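Local coordinates for putative alpha-ketoglutarate-dependent taurine dioxygenase (Burkholderia xenovorans, PDB 5HSX), which probably acts as an iron-dependent dioxygenase of the TfdA/TauD family that couples oxidation of an organic substrate to turnover of 2-oxoglutarate, at residues W134-R139 with R290-G295. Sequence-based numbering, arbitrary orientation.
Sequences WASILR and RTTLVG
Trp134 and Leu293 lie side by side at one end of an antiparallel pairing between strands 135-140 and 287-293 of the major sheet. Leu293 CD1 packs 3.5 Å from Trp134 CZ2, and Leu293 CB comes within 3.4 Å of Trp134 NE1. Chi1 of 80° sets Trp134 CG between the backbone N and carbonyl carbon; Ala135 CB sits over one face of the ring, offset toward the rim. A water at the ring edge accepts a weak bond from Trp134 NE1 and donates to Val294 O. Trp134 N reaches Leu293 O at 3.0 Å, though bent to 131°. Ile137 and Thr291 exchange two near-linear bonds, Ile137 N to Thr291 O at 2.8 Å and Thr291 N to Ile137 O at 2.9 Å. On their face, Thr291 OG1 lies 3.5 Å from Ile137 CB and bonds Ser76 of helix 69-77. The other face carries Ser136, Thr292, Leu138 and Arg290. Arg290 CD passes 3.8 Å from Ser136 CB, its guanidinium turning to Val320 O. Ile137 O also accepts a bond from His72 NE2, tying the strand to helix 69-77, while Ser136 OG bonds Asn268 and, weakly, the sodium ligand Asp125, a second-shell contact that probably helps position that carboxylate.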
ATOM      1  N   TRP B 134     -23.216   5.822  -3.929  1.00 21.33           N
ATOM      2  CA  TRP B 134     -22.924   4.565  -3.253  1.00 20.76           C
ATOM      3  C   TRP B 134     -21.820   3.767  -3.937  1.00 23.18           C
ATOM      4  O   TRP B 134     -21.199   2.923  -3.285  1.00 22.48           O
ATOM      5  CB  TRP B 134     -24.199   3.725  -3.111  1.00 19.27           C
ATOM      6  CG  TRP B 134     -24.653   2.956  -4.318  1.00 26.20           C
ATOM      7  CD1 TRP B 134     -25.584   3.347  -5.252  1.00 25.74           C
ATOM      8  CD2 TRP B 134     -24.252   1.631  -4.683  1.00 26.43           C
ATOM      9  NE1 TRP B 134     -25.771   2.345  -6.182  1.00 24.99           N
ATOM     10  CE2 TRP B 134     -24.961   1.285  -5.857  1.00 25.39           C
ATOM     11  CE3 TRP B 134     -23.364   0.698  -4.127  1.00 25.00           C
ATOM     12  CZ2 TRP B 134     -24.800   0.051  -6.488  1.00 24.38           C
ATOM     13  CZ3 TRP B 134     -23.205  -0.526  -4.759  1.00 27.95           C
ATOM     14  CH2 TRP B 134     -23.918  -0.836  -5.931  1.00 26.13           C
ATOM     15  N   ALA B 135     -21.546   4.022  -5.217  1.00 21.67           N
ATOM     16  CA  ALA B 135     -20.535   3.250  -5.926  1.00 21.69           C
ATOM     17  C   ALA B 135     -19.988   4.072  -7.075  1.00 21.66           C
ATOM     18  O   ALA B 135     -20.634   5.006  -7.562  1.00 24.99           O
ATOM     19  CB  ALA B 135     -21.101   1.932  -6.473  1.00 23.87           C
ATOM     20  N   SER B 136     -18.800   3.689  -7.529  1.00 19.10           N
ATOM     21  CA  SER B 136     -18.234   4.261  -8.740  1.00 26.37           C
ATOM     22  C   SER B 136     -17.656   3.141  -9.592  1.00 23.99           C
ATOM     23  O   SER B 136     -17.224   2.106  -9.075  1.00 23.43           O
ATOM     24  CB  SER B 136     -17.149   5.303  -8.423  1.00 35.51           C
ATOM     25  OG  SER B 136     -17.472   6.053  -7.258  1.00 42.23           O
ATOM     26  N   ILE B 137     -17.641   3.368 -10.903  1.00 22.17           N
ATOM     27  CA  ILE B 137     -17.089   2.430 -11.870  1.00 23.29           C
ATOM     28  C   ILE B 137     -16.088   3.195 -12.720  1.00 24.12           C
ATOM     29  O   ILE B 137     -16.475   4.068 -13.509  1.00 24.67           O
ATOM     30  CB  ILE B 137     -18.180   1.793 -12.741  1.00 21.32           C
ATOM     31  CG1 ILE B 137     -19.151   1.011 -11.855  1.00 24.88           C
ATOM     32  CG2 ILE B 137     -17.548   0.901 -13.819  1.00 23.95           C
ATOM     33  CD1 ILE B 137     -20.444   0.688 -12.506  1.00 30.16           C
ATOM     34  N   LEU B 138     -14.807   2.869 -12.570  1.00 22.82           N
ATOM     35  CA  LEU B 138     -13.710   3.593 -13.198  1.00 20.59           C
ATOM     36  C   LEU B 138     -13.025   2.674 -14.202  1.00 23.81           C
ATOM     37  O   LEU B 138     -12.586   1.581 -13.830  1.00 23.10           O
ATOM     38  CB  LEU B 138     -12.720   4.052 -12.126  1.00 21.29           C
ATOM     39  CG  LEU B 138     -11.446   4.781 -12.534  1.00 23.91           C
ATOM     40  CD1 LEU B 138     -11.774   6.100 -13.209  1.00 23.50           C
ATOM     41  CD2 LEU B 138     -10.588   4.989 -11.276  1.00 24.29           C
ATOM     42  N   ARG B 139     -12.922   3.108 -15.463  1.00 22.08           N
ATOM     43  CA  ARG B 139     -12.285   2.298 -16.497  1.00 24.83           C
ATOM     44  C   ARG B 139     -11.041   2.990 -17.048  1.00 27.59           C
ATOM     45  O   ARG B 139     -11.015   4.213 -17.219  1.00 25.89           O
ATOM     46  CB  ARG B 139     -13.275   1.961 -17.635  1.00 23.66           C
ATOM     47  CG  ARG B 139     -13.439   3.013 -18.742  1.00 28.23           C
ATOM     48  CD  ARG B 139     -14.499   2.565 -19.753  1.00 28.70           C
ATOM     49  NE  ARG B 139     -14.286   3.156 -21.069  1.00 33.27           N
ATOM     50  CZ  ARG B 139     -14.854   4.281 -21.497  1.00 32.95           C
ATOM     51  NH1 ARG B 139     -15.691   4.949 -20.713  1.00 31.62           N
ATOM     52  NH2 ARG B 139     -14.582   4.740 -22.716  1.00 31.68           N
ATOM     53  N   ARG B 290     -14.978   7.648 -15.505  1.00 23.41           N
ATOM     54  CA  ARG B 290     -15.686   7.202 -14.318  1.00 22.26           C
ATOM     55  C   ARG B 290     -17.173   7.482 -14.468  1.00 23.64           C
ATOM     56  O   ARG B 290     -17.574   8.519 -15.006  1.00 24.05           O
ATOM     57  CB  ARG B 290     -15.159   7.887 -13.038  1.00 24.80           C
ATOM     58  CG  ARG B 290     -15.985   7.546 -11.799  1.00 27.38           C
ATOM     59  CD  ARG B 290     -15.416   8.044 -10.474  1.00 32.67           C
ATOM     60  NE  ARG B 290     -14.825   9.375 -10.528  1.00 36.38           N
ATOM     61  CZ  ARG B 290     -15.503  10.520 -10.509  1.00 37.60           C
ATOM     62  NH1 ARG B 290     -16.825  10.525 -10.463  1.00 43.08           N
ATOM     63  NH2 ARG B 290     -14.852  11.673 -10.546  1.00 39.47           N
ATOM     64  N   THR B 291     -17.979   6.539 -14.013  1.00 22.61           N
ATOM     65  CA  THR B 291     -19.391   6.774 -13.751  1.00 21.83           C
ATOM     66  C   THR B 291     -19.614   6.555 -12.263  1.00 23.34           C
ATOM     67  O   THR B 291     -18.837   5.854 -11.604  1.00 21.69           O
ATOM     68  CB  THR B 291     -20.278   5.826 -14.557  1.00 24.26           C
ATOM     69  OG1 THR B 291     -19.932   4.473 -14.233  1.00 24.63           O
ATOM     70  CG2 THR B 291     -20.093   6.051 -16.060  1.00 27.12           C
ATOM     71  N   THR B 292     -20.655   7.177 -11.707  1.00 23.10           N
ATOM     72  CA  THR B 292     -20.970   6.900 -10.313  1.00 23.80           C
ATOM     73  C   THR B 292     -22.477   6.746 -10.164  1.00 23.36           C
ATOM     74  O   THR B 292     -23.264   7.251 -10.974  1.00 22.64           O
ATOM     75  CB  THR B 292     -20.417   7.965  -9.325  1.00 31.04           C
ATOM     76  OG1 THR B 292     -21.288   9.086  -9.242  1.00 34.12           O
ATOM     77  CG2 THR B 292     -19.030   8.463  -9.740  1.00 20.40           C
ATOM     78  N   LEU B 293     -22.861   6.004  -9.139  1.00 20.67           N
ATOM     79  CA  LEU B 293     -24.244   5.618  -8.911  1.00 22.56           C
ATOM     80  C   LEU B 293     -24.803   6.389  -7.724  1.00 26.25           C
ATOM     81  O   LEU B 293     -24.153   6.477  -6.676  1.00 22.70           O
ATOM     82  CB  LEU B 293     -24.344   4.111  -8.676  1.00 24.20           C
ATOM     83  CG  LEU B 293     -23.763   3.230  -9.790  1.00 27.81           C
ATOM     84  CD1 LEU B 293     -23.945   1.752  -9.455  1.00 28.69           C
ATOM     85  CD2 LEU B 293     -24.401   3.554 -11.135  1.00 26.53           C
ATOM     86  N   VAL B 294     -26.018   6.923  -7.894  1.00 22.37           N
ATOM     87  CA  VAL B 294     -26.666   7.748  -6.874  1.00 19.98           C
ATOM     88  C   VAL B 294     -26.910   6.933  -5.611  1.00 22.36           C
ATOM     89  O   VAL B 294     -27.450   5.823  -5.665  1.00 24.06           O
ATOM     90  CB  VAL B 294     -27.983   8.317  -7.435  1.00 23.91           C
ATOM     91  CG1 VAL B 294     -28.751   9.112  -6.372  1.00 28.61           C
ATOM     92  CG2 VAL B 294     -27.710   9.176  -8.679  1.00 24.39           C
ATOM     93  N   GLY B 295     -26.521   7.488  -4.460  1.00 21.37           N
ATOM     94  CA  GLY B 295     -26.677   6.829  -3.185  1.00 25.41           C
ATOM     95  C   GLY B 295     -27.762   7.484  -2.340  1.00 30.05           C
ATOM     96  O   GLY B 295     -28.315   8.529  -2.679  1.00 27.92           O
TER
HETATM   97  O   HOH W   1     -28.019   3.920  -7.573  1.00 26.39           O